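Long-range contacts in putative phophotriesterase (Proteus mirabilis, PDB 3RHG), which probably hydrolyses ester bonds with the help of two divalent metal ions, held here as a zinc pair in a phosphotriesterase-family barrel: residues Pro22-Phe27 with Val290-Val295; Gly89-Asp94 with Asn118-Ser123; Leu227-Pro232 with Phe252-Leu257; Met17-Pro22 with Lys332-Asn337. All coordinates share one frame; numbering follows the deposited sequence. Where two conformers were deposited one is given.

Contact 1 (Pro22-Phe27 with Val290-Val295); sequences PHEHLF and VLSHDV. With ZN (zinc ion), chain B.
Glu-24 OE2 is gripped by three donors from the loop that follows strand 289-291: the hydroxyl of Ser-292 (OG to OE2, 2.7 Å), the backbone N of His-293 (2.8 Å to OE2) and the ring ND1 of the same histidine (3.0 Å to OE2). The amide meets it on the syn side, whereas the hydroxyl and the ring nitrogen come from above the carboxylate plane; OE2 lies close to the plane of the imidazole, whose NE2 is bonded to Val-312 N. The other oxygen, OE1, takes the backbone N of Val-295 nearly head-on at 3.0 Å, with Trp-309 as a weak further donor. A bend in the glutamate chain (chi2 -66°) brings the carboxylate to the backbone of 292-295, where the four donors hold it. Ser-292 OG in turn accepts from the backbone N of His-23, tying together two neighbouring residues of 22-27. Backbone bonds from Asp-294 N to His-23 O and from His-25 N to Val-295 O complete the seam.

The side chains of His-23, His-25 and Asp-294 converge on a zinc ion. His-23 NE2 binds the metal at 2.1 Å and His-25 NE2 at 2.0 Å, while Asp-294 OD1 is more distant at 2.4 Å and sits at the edge of both imidazoles; Glu-166 adds a further ligand. Asn-197 and Thr-96 hold the ND1 atoms of His-23 and His-25, a second shell that fixes the ring rotation. This is the His-X-His plus aspartate metal site at the C-terminal mouth of the beta/alpha-barrel, where the first and last strands meet, as in the amidohydrolase superfamily.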
loop_
_atom_site.group_PDB
_atom_site.type_symbol
_atom_site.label_atom_id
_atom_site.label_comp_id
_atom_site.label_asym_id
_atom_site.label_seq_id
_atom_site.Cartn_x
_atom_site.Cartn_y
_atom_site.Cartn_z
ATOM N N PRO A 22 4.487 -18.576 10.950
ATOM C CA PRO A 22 5.530 -19.534 10.524
ATOM C C PRO A 22 6.696 -18.955 9.741
ATOM O O PRO A 22 7.651 -19.691 9.440
ATOM C CB PRO A 22 4.745 -20.537 9.652
ATOM C CG PRO A 22 3.657 -19.671 9.037
ATOM C CD PRO A 22 3.257 -18.692 10.147
ATOM N N HIS A 23 6.629 -17.683 9.359
ATOM C CA HIS A 23 7.766 -17.142 8.590
ATOM C C HIS A 23 7.950 -15.650 8.858
ATOM O O HIS A 23 7.266 -14.818 8.246
ATOM C CB HIS A 23 7.619 -17.375 7.074
ATOM C CG HIS A 23 8.825 -16.936 6.276
ATOM N ND1 HIS A 23 9.637 -17.816 5.587
ATOM C CD2 HIS A 23 9.356 -15.702 6.075
ATOM C CE1 HIS A 23 10.611 -17.145 4.987
ATOM N NE2 HIS A 23 10.468 -15.857 5.270
ATOM N N GLU A 24 8.869 -15.326 9.767
ATOM C CA GLU A 24 9.142 -13.933 10.143
ATOM C C GLU A 24 10.641 -13.791 10.331
ATOM O O GLU A 24 11.351 -14.793 10.358
ATOM C CB GLU A 24 8.414 -13.590 11.471
ATOM C CG GLU A 24 6.925 -13.836 11.431
ATOM C CD GLU A 24 6.210 -12.924 10.466
ATOM O OE1 GLU A 24 6.771 -11.865 10.055
ATOM O OE2 GLU A 24 5.070 -13.269 10.101
ATOM N N HIS A 25 11.120 -12.559 10.460
ATOM C CA HIS A 25 12.491 -12.340 10.907
ATOM C C HIS A 25 12.485 -11.420 12.095
ATOM O O HIS A 25 12.082 -10.276 11.974
ATOM C CB HIS A 25 13.383 -11.813 9.773
ATOM C CG HIS A 25 13.358 -12.713 8.579
ATOM N ND1 HIS A 25 14.213 -13.783 8.445
ATOM C CD2 HIS A 25 12.509 -12.771 7.523
ATOM C CE1 HIS A 25 13.932 -14.435 7.331
ATOM N NE2 HIS A 25 12.906 -13.837 6.746
ATOM N N LEU A 26 12.869 -11.947 13.254
ATOM C CA LEU A 26 13.010 -11.106 14.445
ATOM C C LEU A 26 14.333 -10.354 14.423
ATOM O O LEU A 26 14.350 -9.144 14.640
ATOM C CB LEU A 26 12.895 -11.922 15.738
ATOM C CG LEU A 26 11.446 -12.258 16.127
ATOM C CD1 LEU A 26 10.781 -13.091 15.020
ATOM C CD2 LEU A 26 11.373 -12.969 17.492
ATOM N N PHE A 27 15.419 -11.088 14.176
ATOM C CA PHE A 27 16.769 -10.527 14.117
ATOM C C PHE A 27 17.433 -10.957 12.817
ATOM O O PHE A 27 17.620 -12.155 12.545
ATOM C CB PHE A 27 17.593 -10.962 15.335
ATOM C CG PHE A 27 16.961 -10.564 16.644
ATOM C CD1 PHE A 27 17.053 -9.246 17.098
ATOM C CD2 PHE A 27 16.255 -11.487 17.414
ATOM C CE1 PHE A 27 16.453 -8.848 18.275
ATOM C CE2 PHE A 27 15.648 -11.097 18.602
ATOM C CZ PHE A 27 15.742 -9.776 19.036
ATOM N N VAL A 290 -0.404 -21.843 4.610
ATOM C CA VAL A 290 -0.016 -21.094 5.811
ATOM C C VAL A 290 0.209 -19.625 5.447
ATOM O O VAL A 290 0.432 -19.302 4.262
ATOM C CB VAL A 290 1.191 -21.707 6.552
ATOM C CG1 VAL A 290 0.792 -23.003 7.253
ATOM C CG2 VAL A 290 2.358 -21.931 5.568
ATOM N N LEU A 291 0.174 -18.760 6.463
ATOM C CA LEU A 291 0.131 -17.298 6.290
ATOM C C LEU A 291 1.134 -16.627 7.203
ATOM O O LEU A 291 1.280 -17.024 8.353
ATOM C CB LEU A 291 -1.238 -16.771 6.727
ATOM C CG LEU A 291 -2.457 -17.424 6.075
ATOM C CD1 LEU A 291 -3.747 -16.854 6.663
ATOM C CD2 LEU A 291 -2.467 -17.301 4.553
ATOM N N SER A 292 1.839 -15.601 6.713
ATOM C CA SER A 292 2.741 -14.867 7.589
ATOM C C SER A 292 3.030 -13.486 6.963
ATOM O O SER A 292 2.463 -13.156 5.903
ATOM C CB SER A 292 4.035 -15.682 7.831
ATOM O OG SER A 292 4.398 -15.701 9.217
ATOM N N HIS A 293 3.877 -12.683 7.624
ATOM C CA HIS A 293 4.174 -11.304 7.198
ATOM C C HIS A 293 5.561 -11.151 6.562
ATOM O O HIS A 293 5.798 -10.190 5.837
ATOM C CB HIS A 293 4.186 -10.362 8.420
ATOM C CG HIS A 293 2.951 -10.416 9.263
ATOM N ND1 HIS A 293 2.815 -11.309 10.309
ATOM C CD2 HIS A 293 1.816 -9.667 9.249
ATOM C CE1 HIS A 293 1.642 -11.113 10.901
ATOM N NE2 HIS A 293 1.018 -10.122 10.281
ATOM N N ASP A 294 6.491 -12.043 6.910
ATOM C CA ASP A 294 7.891 -11.884 6.494
ATOM C C ASP A 294 8.469 -10.541 6.884
ATOM O O ASP A 294 9.181 -9.927 6.087
ATOM C CB ASP A 294 8.081 -12.143 4.982
ATOM C CG ASP A 294 9.527 -12.409 4.617
ATOM O OD1 ASP A 294 10.287 -12.868 5.510
ATOM O OD2 ASP A 294 9.927 -12.148 3.438
ATOM N N VAL A 295 8.182 -10.072 8.097
ATOM C CA VAL A 295 8.849 -8.862 8.594
ATOM C C VAL A 295 10.357 -9.073 8.455
ATOM O O VAL A 295 10.893 -10.050 8.972
ATOM C CB VAL A 295 8.481 -8.549 10.059
ATOM C CG1 VAL A 295 9.392 -7.438 10.627
ATOM C CG2 VAL A 295 7.010 -8.147 10.152
HETATM ZN ZN ZN B . 11.971 -14.462 5.098
#

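Contact 2 (Gly89-Asp94 with Asn118-Ser123); sequences GKTIVD and NVVASS
A beta-alpha-beta unit of the barrel is closed here: strand 89-94 and strand 118-120 run parallel as neighbours, with helix 105-115 connecting them, and their axes cross at -19°. Four backbone bonds join them, Asn-118 N to Lys-90 O, Ile-92 N to Asn-118 O, Val-120 N to Ile-92 O and Asp-94 N to Val-120 O, the last at 2.8 Å. Ile-92 thus uses both its N and its O toward strand 118-120, the alternation of a parallel pair.

On the face of Thr-91 and Val-93, Asn-118 has CG anti to its carbonyl carbon (chi1 -59°), which brings the amide to the threonine hydroxyl. Its ND2 gives a nearly straight bond to Thr-91 OG1 (3.0 Å, 172° at the hydrogen) with the hydroxyl lying in the amide plane. Thr-91 OG1 is also bonded to Met-17 O, so the threonine links three chain segments. Val-93 CG2 lies beside Val-120 CB at 4.0 Å. Ile-92 and Val-119 lie side by side on the other face, their CG2 atoms 4.1 Å apart, with Val-119 packing on Ala-112 of helix 105-115.

At the C-terminal end Ser-122 OG donates to Asp-94 O at 2.8 Å, tilted from the carbonyl plane, and a water 2.7 Å from Asp-94 OD2 and 2.8 Å from Ser-122 N bridges the two. Asp-94 OD1 turns to Leu-26 N and Thr-96 OG1, beside the zinc-binding loop. The chemistry shifts from regular amide pairing and aliphatic packing to hydroxyl and water bridges, which satisfy buried polar groups where strand 118-123 breaks step.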
loop_
_atom_site.group_PDB
_atom_site.type_symbol
_atom_site.label_atom_id
_atom_site.label_comp_id
_atom_site.label_asym_id
_atom_site.label_seq_id
_atom_site.Cartn_x
_atom_site.Cartn_y
_atom_site.Cartn_z
ATOM N N GLY A 89 -1.279 -14.118 20.232
ATOM C CA GLY A 89 -0.139 -14.750 19.548
ATOM C C GLY A 89 0.684 -15.551 20.539
ATOM O O GLY A 89 0.996 -15.053 21.640
ATOM N N LYS A 90 1.038 -16.787 20.175
ATOM C CA LYS A 90 1.758 -17.676 21.102
ATOM C C LYS A 90 3.097 -18.166 20.570
ATOM O O LYS A 90 4.002 -18.472 21.347
ATOM C CB LYS A 90 0.885 -18.888 21.523
ATOM C CG LYS A 90 -0.485 -18.549 22.082
ATOM C CD LYS A 90 -0.428 -17.988 23.491
ATOM C CE LYS A 90 -1.839 -17.884 24.092
ATOM N NZ LYS A 90 -1.981 -16.802 25.103
ATOM N N THR A 91 3.218 -18.267 19.248
ATOM C CA THR A 91 4.400 -18.870 18.644
ATOM C C THR A 91 4.816 -18.085 17.408
ATOM O O THR A 91 3.966 -17.723 16.586
ATOM C CB THR A 91 4.120 -20.343 18.257
ATOM O OG1 THR A 91 3.659 -21.072 19.418
ATOM C CG2 THR A 91 5.376 -21.017 17.674
ATOM N N ILE A 92 6.125 -17.853 17.266
ATOM C CA ILE A 92 6.653 -17.162 16.089
ATOM C C ILE A 92 7.934 -17.838 15.625
ATOM O O ILE A 92 8.751 -18.265 16.459
ATOM C CB ILE A 92 6.861 -15.628 16.364
ATOM C CG1 ILE A 92 7.171 -14.866 15.063
ATOM C CG2 ILE A 92 7.936 -15.394 17.421
ATOM C CD1 ILE A 92 7.020 -13.336 15.212
ATOM N N VAL A 93 8.085 -17.993 14.309
ATOM C CA VAL A 93 9.279 -18.622 13.737
ATOM C C VAL A 93 10.163 -17.567 13.096
ATOM O O VAL A 93 9.713 -16.826 12.230
ATOM C CB VAL A 93 8.914 -19.664 12.641
ATOM C CG1 VAL A 93 10.174 -20.315 12.032
ATOM C CG2 VAL A 93 7.995 -20.739 13.202
ATOM N N ASP A 94 11.410 -17.505 13.546
ATOM C CA ASP A 94 12.407 -16.659 12.904
ATOM C C ASP A 94 13.084 -17.505 11.826
ATOM O O ASP A 94 13.753 -18.490 12.153
ATOM C CB ASP A 94 13.443 -16.197 13.926
ATOM C CG ASP A 94 14.580 -15.425 13.289
ATOM O OD1 ASP A 94 14.448 -14.211 13.116
ATOM O OD2 ASP A 94 15.625 -16.040 12.993
ATOM N N ASN A 118 6.624 -18.441 22.314
ATOM C CA ASN A 118 7.423 -19.563 21.817
ATOM C C ASN A 118 8.176 -19.065 20.590
ATOM O O ASN A 118 7.553 -18.656 19.613
ATOM C CB ASN A 118 6.542 -20.752 21.407
ATOM C CG ASN A 118 5.687 -21.297 22.550
ATOM O OD1 ASN A 118 6.159 -21.469 23.690
ATOM N ND2 ASN A 118 4.420 -21.586 22.245
ATOM N N VAL A 119 9.510 -19.059 20.640
ATOM C CA VAL A 119 10.283 -18.552 19.512
ATOM C C VAL A 119 11.069 -19.702 18.909
ATOM O O VAL A 119 11.824 -20.387 19.615
ATOM C CB VAL A 119 11.253 -17.440 19.953
ATOM C CG1 VAL A 119 12.160 -17.023 18.786
ATOM C CG2 VAL A 119 10.490 -16.244 20.475
ATOM N N VAL A 120 10.878 -19.928 17.610
ATOM C CA VAL A 120 11.544 -21.024 16.934
ATOM C C VAL A 120 12.652 -20.431 16.047
ATOM O O VAL A 120 12.401 -19.497 15.250
ATOM C CB VAL A 120 10.541 -21.837 16.085
ATOM C CG1 VAL A 120 11.247 -22.914 15.274
ATOM C CG2 VAL A 120 9.402 -22.440 16.983
ATOM N N ALA A 121 13.874 -20.946 16.215
ATOM C CA ALA A 121 15.004 -20.553 15.343
ATOM C C ALA A 121 15.106 -21.509 14.154
ATOM O O ALA A 121 14.537 -22.622 14.160
ATOM C CB ALA A 121 16.316 -20.519 16.121
ATOM N N SER A 122 15.830 -21.069 13.133
ATOM C CA SER A 122 15.974 -21.839 11.908
ATOM C C SER A 122 17.429 -22.095 11.592
ATOM O O SER A 122 18.330 -21.350 12.037
ATOM C CB SER A 122 15.318 -21.119 10.724
ATOM O OG SER A 122 13.929 -20.971 10.938
ATOM N N SER A 123 17.640 -23.156 10.810
ATOM C CA SER A 123 18.957 -23.513 10.290
ATOM C C SER A 123 18.824 -23.780 8.797
ATOM O O SER A 123 18.094 -24.684 8.385
ATOM C CB SER A 123 19.470 -24.785 10.990
ATOM O OG SER A 123 20.679 -25.218 10.394
HETATM O O HOH W 1 16.812 -18.405 13.263
#

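Contact 3 (Leu227-Pro232 with Phe252-Leu257); sequences LAHSDP and FDMIGL. With ZN (zinc ion), chain C; BEZ (benzoic acid), chain D.
Neither segment keeps a regular strand through the contact: Leu-227 to Pro-232 leaves strand 225-227 and enters a short 3-10 turn at Asp-231, while Phe-252 to Leu-257 leaves strand 249-252 and closes a type II beta turn from Met-254 to Leu-257. The two come nearest at Asp-231 and Phe-252, whose CA atoms are 4.9 Å apart.

Each loop supplies an aspartate to the other. Asp-253 holds His-229 twice, OD2 accepting from its backbone N at 2.9 Å and OD1 from its ring ND1 at 2.8 Å. Each donor comes on the syn side of its oxygen, tilted out of the carboxylate plane, which stands 70° from the imidazole. A chi1 of 47° sets CG of Asp-253 between its own backbone N and carbonyl carbon, which turns the carboxylate to the histidine. In return, Asp-231 OD1 accepts from Met-254 N at 2.9 Å, from above the carboxylate plane, and OD2 takes a weak bond from Asp-253 N. Asp-231 OD2 and Asp-253 OD1, like charges, approach to 3.6 Å, offset by the donors around each carboxylate.

The His-229 ring is sandwiched between Ala-228 CB on one face and the benzoic acid on the other, whose C3 is 3.6 Å from His-229 CE1. Met-254 SD packs on Pro-232 CD, and Met-254 CE and Leu-257 CD2 touch the benzoic acid ring. With NE2 2.0 Å from the second zinc ion, which Glu-166 and His-199 also bind, His-229 joins the metal site to the ligand pocket, with Asp-253 as its second-shell support, in loops at the C-terminal ends of the barrel strands.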
loop_
_atom_site.group_PDB
_atom_site.type_symbol
_atom_site.label_atom_id
_atom_site.label_comp_id
_atom_site.label_asym_id
_atom_site.label_seq_id
_atom_site.Cartn_x
_atom_site.Cartn_y
_atom_site.Cartn_z
ATOM N N LEU A 227 6.614 -23.934 0.580
ATOM C CA LEU A 227 7.189 -23.029 -0.406
ATOM C C LEU A 227 6.922 -21.588 0.031
ATOM O O LEU A 227 5.799 -21.125 -0.023
ATOM C CB LEU A 227 6.653 -23.309 -1.827
ATOM C CG LEU A 227 6.882 -24.738 -2.337
ATOM C CD1 LEU A 227 6.387 -24.883 -3.798
ATOM C CD2 LEU A 227 8.383 -25.077 -2.242
ATOM N N ALA A 228 7.953 -20.890 0.491
ATOM C CA ALA A 228 7.808 -19.495 0.896
ATOM C C ALA A 228 7.579 -18.590 -0.322
ATOM O O ALA A 228 7.880 -18.945 -1.457
ATOM C CB ALA A 228 9.074 -19.011 1.647
ATOM N N HIS A 229 7.053 -17.413 -0.052
ATOM C CA HIS A 229 6.870 -16.376 -1.047
ATOM C C HIS A 229 6.019 -16.876 -2.221
ATOM O O HIS A 229 6.313 -16.625 -3.394
ATOM C CB HIS A 229 8.235 -15.868 -1.532
ATOM C CG HIS A 229 9.226 -15.647 -0.433
ATOM N ND1 HIS A 229 8.870 -15.144 0.800
ATOM C CD2 HIS A 229 10.563 -15.854 -0.379
ATOM C CE1 HIS A 229 9.937 -15.074 1.578
ATOM N NE2 HIS A 229 10.983 -15.482 0.884
ATOM N N SER A 230 4.948 -17.589 -1.895
ATOM C CA SER A 230 4.002 -18.000 -2.910
ATOM C C SER A 230 3.113 -16.820 -3.326
ATOM O O SER A 230 2.416 -16.910 -4.339
ATOM C CB SER A 230 3.133 -19.152 -2.379
ATOM O OG SER A 230 3.923 -20.309 -2.104
ATOM N N ASP A 231 3.135 -15.727 -2.553
ATOM C CA ASP A 231 2.182 -14.630 -2.772
ATOM C C ASP A 231 2.195 -14.091 -4.213
ATOM O O ASP A 231 1.137 -13.889 -4.803
ATOM C CB ASP A 231 2.388 -13.463 -1.780
ATOM C CG ASP A 231 2.673 -13.935 -0.351
ATOM O OD1 ASP A 231 1.984 -13.438 0.565
ATOM O OD2 ASP A 231 3.579 -14.790 -0.145
ATOM N N PRO A 232 3.393 -13.842 -4.791
ATOM C CA PRO A 232 3.357 -13.206 -6.115
ATOM C C PRO A 232 2.891 -14.126 -7.239
ATOM O O PRO A 232 2.736 -13.653 -8.373
ATOM C CB PRO A 232 4.820 -12.763 -6.342
ATOM C CG PRO A 232 5.421 -12.703 -4.947
ATOM C CD PRO A 232 4.769 -13.892 -4.254
ATOM N N PHE A 252 1.918 -18.065 2.074
ATOM C CA PHE A 252 1.692 -16.687 1.695
ATOM C C PHE A 252 2.232 -15.889 2.845
ATOM O O PHE A 252 1.531 -15.639 3.832
ATOM C CB PHE A 252 0.195 -16.422 1.455
ATOM C CG PHE A 252 -0.342 -17.103 0.218
ATOM C CD1 PHE A 252 -0.544 -16.383 -0.957
ATOM C CD2 PHE A 252 -0.627 -18.467 0.229
ATOM C CE1 PHE A 252 -1.029 -17.018 -2.115
ATOM C CE2 PHE A 252 -1.118 -19.119 -0.904
ATOM C CZ PHE A 252 -1.334 -18.393 -2.083
ATOM N N ASP A 253 3.509 -15.535 2.752
ATOM C CA ASP A 253 4.194 -14.918 3.873
ATOM C C ASP A 253 4.528 -13.440 3.619
ATOM O O ASP A 253 5.335 -12.857 4.351
ATOM C CB ASP A 253 5.477 -15.708 4.193
ATOM C CG ASP A 253 6.291 -16.009 2.959
ATOM O OD1 ASP A 253 6.330 -15.132 2.086
ATOM O OD2 ASP A 253 6.844 -17.125 2.834
ATOM N N MET A 254 3.882 -12.818 2.628
ATOM C CA MET A 254 4.165 -11.405 2.313
ATOM C C MET A 254 2.919 -10.578 2.567
ATOM O O MET A 254 2.706 -9.526 1.965
ATOM C CB MET A 254 4.642 -11.260 0.871
ATOM C CG MET A 254 5.897 -12.070 0.621
ATOM S SD MET A 254 6.272 -12.347 -1.132
ATOM C CE MET A 254 6.648 -10.694 -1.682
ATOM N N ILE A 255 2.080 -11.062 3.482
ATOM C CA ILE A 255 0.791 -10.414 3.674
ATOM C C ILE A 255 0.982 -9.101 4.392
ATOM O O ILE A 255 1.497 -9.072 5.515
ATOM C CB ILE A 255 -0.185 -11.357 4.429
ATOM C CG1 ILE A 255 -0.499 -12.565 3.538
ATOM C CG2 ILE A 255 -1.503 -10.619 4.820
ATOM C CD1 ILE A 255 -1.298 -13.653 4.241
ATOM N N GLY A 256 0.562 -8.011 3.742
ATOM C CA GLY A 256 0.797 -6.673 4.259
ATOM C C GLY A 256 2.212 -6.147 4.050
ATOM O O GLY A 256 2.607 -5.142 4.673
ATOM N N LEU A 257 2.967 -6.769 3.143
ATOM C CA LEU A 257 4.320 -6.295 2.890
ATOM C C LEU A 257 4.302 -4.843 2.325
ATOM O O LEU A 257 5.018 -3.947 2.812
ATOM C CB LEU A 257 5.056 -7.297 1.982
ATOM C CG LEU A 257 6.442 -6.882 1.484
ATOM C CD1 LEU A 257 7.350 -6.859 2.652
ATOM C CD2 LEU A 257 6.928 -7.845 0.443
HETATM ZN ZN ZN C . 12.937 -15.482 1.464
HETATM C C BEZ D . 12.688 -11.368 -2.644
HETATM O O1 BEZ D . 12.831 -12.521 -3.102
HETATM O O2 BEZ D . 13.397 -10.433 -3.086
HETATM C C1 BEZ D . 11.680 -11.090 -1.575
HETATM C C2 BEZ D . 10.979 -12.131 -0.961
HETATM C C3 BEZ D . 10.055 -11.848 0.044
HETATM C C4 BEZ D . 9.814 -10.533 0.419
HETATM C C5 BEZ D . 10.506 -9.500 -0.205
HETATM C C6 BEZ D . 11.444 -9.768 -1.199
#

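Contact 4 (Met17-Pro22 with Lys332-Asn337); sequences MGLTLP and KLCIDN
Cys-334, where the helix ending near residue 333 gives way to a short link, is the first residue of its segment to meet strand 19-24, the first of the barrel. Its carbonyl O accepts from Thr-20 N at 3.0 Å, nearly in line with the C=O, and the CA of Leu-19 also leans on that oxygen (3.5 Å from Leu-19 CA to Cys-334 O). Its CB meets Leu-19 CD1 at 3.3 Å, a tight approach that is doubtful in detail because the leucine has two conformers. On helix 311-322 the cysteine also packs against Val-312 and Leu-317.

Ile-335, at the N-cap position of the following helix, lays CG1 alongside Leu-19 CA and CG2 near Gly-18 O. A water bridges its carbonyl to the glycine, 2.7 Å from Gly-18 O and 2.8 Å from Ile-335 O. Gly-18 O also accepts from Thr-20 OG1 at 2.8 Å, the hydroxyl standing above the carbonyl plane; chi1 of -64° turns OG1 back toward that glycine. Asn-337, in the first turn of helix 336-343, bonds through ND2 to Gly-286 O and Ile-289 O. A helix-link-helix corner thereby covers the start of the first barrel strand, at the end away from the metal site.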
loop_
_atom_site.group_PDB
_atom_site.type_symbol
_atom_site.label_atom_id
_atom_site.label_comp_id
_atom_site.label_asym_id
_atom_site.label_seq_id
_atom_site.Cartn_x
_atom_site.Cartn_y
_atom_site.Cartn_z
ATOM N N MET A 17 0.750 -24.874 20.587
ATOM C CA MET A 17 1.375 -23.787 19.810
ATOM C C MET A 17 0.480 -22.553 19.657
ATOM O O MET A 17 0.978 -21.432 19.544
ATOM C CB MET A 17 1.835 -24.298 18.459
ATOM C CG MET A 17 2.998 -25.258 18.583
ATOM S SD MET A 17 3.384 -26.044 16.990
ATOM C CE MET A 17 3.704 -24.612 15.961
ATOM N N GLY A 18 -0.841 -22.736 19.692
ATOM C CA GLY A 18 -1.732 -21.586 19.536
ATOM C C GLY A 18 -1.502 -20.793 18.247
ATOM O O GLY A 18 -1.031 -21.332 17.250
ATOM N N LEU A 19 -1.890 -19.523 18.271
ATOM C CA LEU A 19 -1.738 -18.642 17.122
ATOM C C LEU A 19 -0.257 -18.525 16.793
ATOM O O LEU A 19 0.548 -18.091 17.640
ATOM C CB LEU A 19 -2.339 -17.271 17.435
ATOM C CG LEU A 19 -2.249 -16.148 16.400
ATOM C CD1 LEU A 19 -2.903 -16.573 15.084
ATOM C CD2 LEU A 19 -2.896 -14.873 16.961
ATOM N N THR A 20 0.091 -18.901 15.560
ATOM C CA THR A 20 1.484 -19.086 15.160
ATOM C C THR A 20 1.752 -18.362 13.845
ATOM O O THR A 20 0.953 -18.432 12.907
ATOM C CB THR A 20 1.767 -20.583 14.947
ATOM O OG1 THR A 20 1.616 -21.268 16.197
ATOM C CG2 THR A 20 3.218 -20.812 14.470
ATOM N N LEU A 21 2.903 -17.702 13.768
ATOM C CA LEU A 21 3.387 -17.076 12.520
ATOM C C LEU A 21 4.611 -17.865 12.072
ATOM O O LEU A 21 5.654 -17.842 12.737
ATOM C CB LEU A 21 3.771 -15.627 12.770
ATOM C CG LEU A 21 2.625 -14.678 13.141
ATOM C CD1 LEU A 21 3.196 -13.281 13.544
ATOM C CD2 LEU A 21 1.663 -14.575 11.968
ATOM N N PRO A 22 4.487 -18.576 10.950
ATOM C CA PRO A 22 5.530 -19.534 10.524
ATOM C C PRO A 22 6.696 -18.955 9.741
ATOM O O PRO A 22 7.651 -19.691 9.440
ATOM C CB PRO A 22 4.745 -20.537 9.652
ATOM C CG PRO A 22 3.657 -19.671 9.037
ATOM C CD PRO A 22 3.257 -18.692 10.147
ATOM N N LYS A 332 -8.594 -22.289 11.523
ATOM C CA LYS A 332 -7.479 -23.233 11.360
ATOM C C LYS A 332 -6.249 -22.616 10.700
ATOM O O LYS A 332 -5.127 -23.122 10.883
ATOM C CB LYS A 332 -7.919 -24.462 10.557
ATOM C CG LYS A 332 -8.930 -25.340 11.288
ATOM C CD LYS A 332 -9.413 -26.529 10.435
ATOM C CE LYS A 332 -10.592 -27.239 11.101
ATOM N NZ LYS A 332 -11.089 -28.420 10.324
ATOM N N LEU A 333 -6.451 -21.549 9.923
ATOM C CA LEU A 333 -5.377 -21.054 9.039
ATOM C C LEU A 333 -4.134 -20.627 9.799
ATOM O O LEU A 333 -3.028 -20.812 9.299
ATOM C CB LEU A 333 -5.856 -19.891 8.168
ATOM C CG LEU A 333 -6.791 -20.256 7.009
ATOM C CD1 LEU A 333 -7.324 -18.990 6.364
ATOM C CD2 LEU A 333 -6.072 -21.120 5.967
ATOM N N CYS A 334 -4.323 -20.051 10.991
ATOM C CA CYS A 334 -3.198 -19.524 11.780
ATOM C C CYS A 334 -2.935 -20.332 13.042
ATOM O O CYS A 334 -2.134 -19.913 13.885
ATOM C CB CYS A 334 -3.432 -18.063 12.162
ATOM S SG CYS A 334 -3.507 -16.961 10.738
ATOM N N ILE A 335 -3.659 -21.447 13.203
ATOM C CA ILE A 335 -3.498 -22.307 14.374
ATOM C C ILE A 335 -3.195 -23.749 13.967
ATOM O O ILE A 335 -2.020 -24.153 13.941
ATOM C CB ILE A 335 -4.755 -22.242 15.276
ATOM C CG1 ILE A 335 -5.001 -20.784 15.689
ATOM C CG2 ILE A 335 -4.567 -23.117 16.525
ATOM C CD1 ILE A 335 -6.288 -20.532 16.427
ATOM N N ASP A 336 -4.233 -24.503 13.587
ATOM C CA ASP A 336 -4.033 -25.893 13.175
ATOM C C ASP A 336 -3.018 -26.041 12.035
ATOM O O ASP A 336 -2.185 -26.951 12.055
ATOM C CB ASP A 336 -5.337 -26.539 12.722
ATOM C CG ASP A 336 -6.438 -26.421 13.754
ATOM O OD1 ASP A 336 -7.150 -27.433 13.979
ATOM O OD2 ASP A 336 -6.612 -25.312 14.310
ATOM N N ASN A 337 -3.121 -25.183 11.025
ATOM C CA ASN A 337 -2.300 -25.354 9.823
ATOM C C ASN A 337 -0.792 -25.203 10.118
ATOM O O ASN A 337 -0.016 -26.121 9.831
ATOM C CB ASN A 337 -2.755 -24.403 8.718
ATOM C CG ASN A 337 -4.020 -24.883 8.015
ATOM O OD1 ASN A 337 -4.761 -25.745 8.536
ATOM N ND2 ASN A 337 -4.309 -24.299 6.849
HETATM O O HOH W 2 -0.980 -23.918 16.563
#

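Contacts 1, 2 and 4 all involve strand 19-24 or its neighbour 89-94: contact 4 lies at the start of the first strand, contact 1 at its end, sharing Pro-22, and contact 2 beside it. Contact 3 joins the next loops round the mouth, bonding to contact 1 through Phe-252 and strand 289-291. Contacts 1, 2 and 3 are buried, whereas contact 4 is partly exposed. Chemistry follows place: contacts 1 and 3 carry the zinc ligands and carboxylates that accept amide and imidazole N-H groups, contact 2 relies on regular backbone pairing flanked by aliphatic side chains, with hydroxyl and water bonds at its ends, and contact 4 has a single direct bond and a water.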